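Local coordinates for tail spike protein (Acinetobacter phage vB_AbaP_AS12, PDB 6EU4), which is a trimeric phage tailspike that probably recognises, and perhaps degrades, the capsular polysaccharide of its Acinetobacter baumannii host, at residues T326-L338 with F350-A362. Numbering follows the deposited sequence.
Sequences TCMNEHLHAQNFL and FNGQAIYNKYKPA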
# COMPACT_ATOMS: atom_id res chain seq x y z
N THR A 326 -6.28 -0.36 -3.52
CA THR A 326 -7.52 -1.11 -3.71
C THR A 326 -8.75 -0.19 -3.77
O THR A 326 -9.78 -0.46 -3.15
CB THR A 326 -7.70 -2.19 -2.62
OG1 THR A 326 -6.48 -2.41 -1.91
CG2 THR A 326 -8.07 -3.52 -3.26
N CYS A 327 -8.65 0.89 -4.56
CA CYS A 327 -9.76 1.80 -4.79
C CYS A 327 -10.62 1.32 -5.96
O CYS A 327 -10.23 0.43 -6.73
CB CYS A 327 -9.25 3.23 -5.01
SG CYS A 327 -8.49 3.91 -3.46
N MSE A 328 -11.79 1.92 -6.08
CA MSE A 328 -12.78 1.53 -7.09
C MSE A 328 -13.47 2.71 -7.74
O MSE A 328 -13.49 3.82 -7.21
CB MSE A 328 -13.86 0.62 -6.48
CG MSE A 328 -13.31 -0.62 -5.86
SE MSE A 328 -14.75 -1.86 -5.40
CE MSE A 328 -15.47 -2.24 -7.18
N ASN A 329 -14.09 2.43 -8.88
CA ASN A 329 -15.11 3.30 -9.42
C ASN A 329 -16.14 2.43 -10.12
O ASN A 329 -15.84 1.34 -10.61
CB ASN A 329 -14.53 4.34 -10.40
CG ASN A 329 -14.42 3.82 -11.79
OD1 ASN A 329 -13.44 3.15 -12.15
ND2 ASN A 329 -15.45 4.08 -12.60
N GLU A 330 -17.37 2.95 -10.17
CA GLU A 330 -18.46 2.32 -10.90
C GLU A 330 -19.26 3.40 -11.62
O GLU A 330 -19.77 4.32 -10.97
CB GLU A 330 -19.39 1.53 -9.96
CG GLU A 330 -18.69 0.41 -9.18
CD GLU A 330 -19.64 -0.47 -8.37
OE1 GLU A 330 -20.81 -0.67 -8.77
OE2 GLU A 330 -19.18 -0.99 -7.33
N HIS A 331 -19.38 3.27 -12.95
CA HIS A 331 -20.17 4.12 -13.83
C HIS A 331 -19.50 5.47 -14.01
O HIS A 331 -19.70 6.41 -13.23
CB HIS A 331 -21.61 4.29 -13.31
CG HIS A 331 -22.31 2.99 -13.07
ND1 HIS A 331 -22.76 2.19 -14.09
CD2 HIS A 331 -22.59 2.34 -11.92
CE1 HIS A 331 -23.29 1.09 -13.58
NE2 HIS A 331 -23.20 1.16 -12.26
N LEU A 332 -18.69 5.57 -15.07
CA LEU A 332 -17.89 6.75 -15.35
C LEU A 332 -18.08 7.15 -16.80
O LEU A 332 -17.84 6.34 -17.70
CB LEU A 332 -16.41 6.50 -15.08
CG LEU A 332 -15.47 7.68 -15.39
CD1 LEU A 332 -15.77 8.83 -14.47
CD2 LEU A 332 -14.00 7.27 -15.25
N HIS A 333 -18.54 8.38 -17.00
CA HIS A 333 -18.55 9.04 -18.31
C HIS A 333 -17.62 10.25 -18.18
O HIS A 333 -18.00 11.30 -17.64
CB HIS A 333 -19.96 9.46 -18.71
CG HIS A 333 -20.89 8.31 -18.93
ND1 HIS A 333 -21.17 7.80 -20.18
CD2 HIS A 333 -21.61 7.58 -18.05
CE1 HIS A 333 -22.02 6.80 -20.06
NE2 HIS A 333 -22.29 6.63 -18.77
N ALA A 334 -16.41 10.12 -18.71
CA ALA A 334 -15.42 11.18 -18.58
C ALA A 334 -14.44 11.14 -19.75
O ALA A 334 -14.22 10.10 -20.35
CB ALA A 334 -14.64 11.04 -17.27
N GLN A 335 -13.83 12.29 -20.03
CA GLN A 335 -12.81 12.33 -21.07
C GLN A 335 -11.53 11.63 -20.63
O GLN A 335 -10.88 10.96 -21.43
CB GLN A 335 -12.52 13.76 -21.48
CG GLN A 335 -11.60 13.86 -22.68
CD GLN A 335 -11.29 15.31 -23.03
OE1 GLN A 335 -12.21 16.12 -23.14
NE2 GLN A 335 -10.02 15.64 -23.16
N ASN A 336 -11.15 11.80 -19.37
CA ASN A 336 -10.01 11.09 -18.80
C ASN A 336 -10.45 10.32 -17.57
O ASN A 336 -11.32 10.77 -16.82
CB ASN A 336 -8.86 12.02 -18.35
CG ASN A 336 -8.37 13.00 -19.42
OD1 ASN A 336 -8.12 14.16 -19.09
ND2 ASN A 336 -8.16 12.55 -20.65
N PHE A 337 -9.79 9.19 -17.33
CA PHE A 337 -9.89 8.53 -16.03
C PHE A 337 -9.01 9.27 -15.04
O PHE A 337 -9.48 9.73 -14.00
CB PHE A 337 -9.49 7.06 -16.17
CG PHE A 337 -9.44 6.29 -14.87
CD1 PHE A 337 -10.56 5.60 -14.41
CD2 PHE A 337 -8.25 6.17 -14.17
CE1 PHE A 337 -10.50 4.86 -13.25
CE2 PHE A 337 -8.17 5.46 -13.01
CZ PHE A 337 -9.29 4.78 -12.54
N LEU A 338 -7.73 9.46 -15.39
CA LEU A 338 -6.78 10.20 -14.59
C LEU A 338 -6.13 11.23 -15.50
O LEU A 338 -5.58 10.89 -16.55
CB LEU A 338 -5.71 9.29 -14.01
CG LEU A 338 -4.50 10.02 -13.37
CD1 LEU A 338 -4.93 10.87 -12.19
CD2 LEU A 338 -3.46 8.98 -12.96
N PHE A 350 -6.54 -1.51 -8.39
CA PHE A 350 -7.80 -0.82 -8.68
C PHE A 350 -8.83 -1.81 -9.21
O PHE A 350 -8.51 -2.88 -9.74
CB PHE A 350 -7.58 0.30 -9.70
CG PHE A 350 -8.61 1.39 -9.63
CD1 PHE A 350 -8.47 2.42 -8.72
CD2 PHE A 350 -9.72 1.39 -10.48
CE1 PHE A 350 -9.41 3.43 -8.61
CE2 PHE A 350 -10.67 2.40 -10.39
CZ PHE A 350 -10.53 3.42 -9.46
N ASN A 351 -10.11 -1.46 -9.04
CA ASN A 351 -11.18 -2.24 -9.64
C ASN A 351 -12.18 -1.22 -10.17
O ASN A 351 -12.97 -0.64 -9.41
CB ASN A 351 -11.77 -3.22 -8.63
CG ASN A 351 -12.82 -4.14 -9.22
OD1 ASN A 351 -13.44 -3.84 -10.24
ND2 ASN A 351 -13.06 -5.27 -8.54
N GLY A 352 -12.07 -0.92 -11.46
CA GLY A 352 -12.88 0.10 -12.11
C GLY A 352 -13.87 -0.54 -13.08
O GLY A 352 -13.48 -1.38 -13.90
N GLN A 353 -15.13 -0.14 -12.97
CA GLN A 353 -16.22 -0.81 -13.68
C GLN A 353 -17.06 0.21 -14.43
O GLN A 353 -17.28 1.32 -13.95
CB GLN A 353 -17.09 -1.59 -12.70
CG GLN A 353 -16.25 -2.55 -11.87
CD GLN A 353 -17.07 -3.38 -10.90
OE1 GLN A 353 -18.30 -3.32 -10.91
NE2 GLN A 353 -16.40 -4.17 -10.06
N ALA A 354 -17.53 -0.20 -15.61
CA ALA A 354 -18.52 0.55 -16.37
C ALA A 354 -17.96 1.94 -16.69
O ALA A 354 -18.51 2.98 -16.31
CB ALA A 354 -19.85 0.62 -15.61
N ILE A 355 -16.83 1.93 -17.38
CA ILE A 355 -16.16 3.15 -17.82
C ILE A 355 -16.35 3.27 -19.33
O ILE A 355 -15.80 2.48 -20.11
CB ILE A 355 -14.67 3.16 -17.45
CG1 ILE A 355 -14.50 3.02 -15.92
CG2 ILE A 355 -14.00 4.45 -17.99
CD1 ILE A 355 -13.10 2.51 -15.55
N TYR A 356 -17.15 4.26 -19.73
CA TYR A 356 -17.56 4.41 -21.13
C TYR A 356 -16.63 5.41 -21.80
O TYR A 356 -16.86 6.62 -21.79
CB TYR A 356 -19.02 4.82 -21.18
CG TYR A 356 -19.81 3.76 -20.51
CD1 TYR A 356 -20.03 2.53 -21.13
CD2 TYR A 356 -20.26 3.94 -19.22
CE1 TYR A 356 -20.74 1.51 -20.48
CE2 TYR A 356 -20.99 2.92 -18.57
CZ TYR A 356 -21.20 1.73 -19.20
OH TYR A 356 -21.91 0.74 -18.54
N ASN A 357 -15.54 4.89 -22.38
CA ASN A 357 -14.45 5.71 -22.91
C ASN A 357 -14.74 6.05 -24.37
O ASN A 357 -14.08 5.59 -25.31
CB ASN A 357 -13.11 5.00 -22.75
CG ASN A 357 -13.08 3.61 -23.43
OD1 ASN A 357 -14.01 2.82 -23.32
ND2 ASN A 357 -12.00 3.34 -24.13
N LYS A 358 -15.75 6.91 -24.55
CA LYS A 358 -16.22 7.30 -25.87
C LYS A 358 -16.23 8.81 -26.10
O LYS A 358 -16.88 9.28 -27.05
CB LYS A 358 -17.63 6.74 -26.12
CG LYS A 358 -18.67 7.23 -25.11
CD LYS A 358 -20.08 6.69 -25.47
CE LYS A 358 -21.12 7.24 -24.51
NZ LYS A 358 -22.48 6.69 -24.78
N TYR A 359 -15.53 9.58 -25.28
CA TYR A 359 -15.64 11.03 -25.30
C TYR A 359 -14.36 11.68 -25.81
O TYR A 359 -13.25 11.22 -25.53
CB TYR A 359 -16.00 11.55 -23.91
CG TYR A 359 -17.32 11.00 -23.44
CD1 TYR A 359 -18.51 11.50 -23.96
CD2 TYR A 359 -17.38 9.97 -22.51
CE1 TYR A 359 -19.71 11.02 -23.56
CE2 TYR A 359 -18.61 9.47 -22.10
CZ TYR A 359 -19.77 10.01 -22.65
OH TYR A 359 -21.02 9.57 -22.29
N LYS A 360 -14.54 12.78 -26.53
CA LYS A 360 -13.44 13.50 -27.16
C LYS A 360 -13.62 14.99 -26.97
O LYS A 360 -14.76 15.49 -26.99
CB LYS A 360 -13.35 13.19 -28.66
CG LYS A 360 -13.10 11.73 -28.96
CD LYS A 360 -13.09 11.41 -30.44
CE LYS A 360 -12.81 9.94 -30.63
NZ LYS A 360 -12.83 9.56 -32.08
N PRO A 361 -12.52 15.74 -26.85
CA PRO A 361 -12.60 17.20 -26.82
C PRO A 361 -12.90 17.77 -28.19
O PRO A 361 -12.59 17.16 -29.22
CB PRO A 361 -11.20 17.61 -26.34
CG PRO A 361 -10.31 16.59 -26.95
CD PRO A 361 -11.12 15.28 -26.84
N ALA A 362 -13.47 18.97 -28.20
CA ALA A 362 -13.73 19.65 -29.47
C ALA A 362 -12.42 19.95 -30.19
O ALA A 362 -12.33 19.79 -31.42
CB ALA A 362 -14.50 20.95 -29.23
O HOH W 1 -20.59 -1.55 -11.72
O HOH W 2 -23.70 1.95 -16.78
O HOH W 3 -13.89 8.81 -22.88
O HOH W 4 -11.43 9.86 -23.89
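Two successive rungs of a right-handed parallel beta-helix meet here, Met328 (selenomethionine) lying beside Asn351, Asn329 beside Gly352 and Glu330 beside Gln353. The backbone ladder starts with Asn351 N donating to Cys327 O and continues with Gln353 N to Asn329 O (2.9 Å). His331 and Ala354 both take positive phi values, so the two rungs turn their corner together; beyond it Leu332 N binds Ala354 O and Tyr356 N binds Leu332 O. Inside the coil, the edge of Phe337 presents CZ to one face of the Phe350 ring, 3.5 Å from CE2, in a T-shaped pair with planes at 87°. The opposite face of Phe350 receives Cys327 O and Met328 CA near its rim. Asn329, with CG between its backbone N and carbonyl carbon (chi1 86°), turns OD1 over Gly352 CA at 3.1 Å and to the edge of Phe350; this buried oxygen has no polar partner in the model. Leu332 CD2 lies beside Ile355 CG2. On the outer side, Gln353 NE2 bonds Asn351 OD1 from above the Asn351 carbonyl plane, and also OE1 of Gln292 of a second subunit, so this face joins the trimer interface. The extended Glu330 and Gln353 side chains run alongside each other, and one water donates to both OE1 atoms. After the corner, His333 ND1 and Tyr359 OH share a hydrogen bond of 2.8 Å at the rim of both rings, while Tyr356 CD2 sits over a face of the imidazole, 3.4 Å from NE2. Matched corners, aromatic rings packed inside the coil (the Phe350 ring also meets Phe388, nearly parallel to it) and mostly polar side chains outside are characteristic of the beta-helical trunk of phage tailspikes.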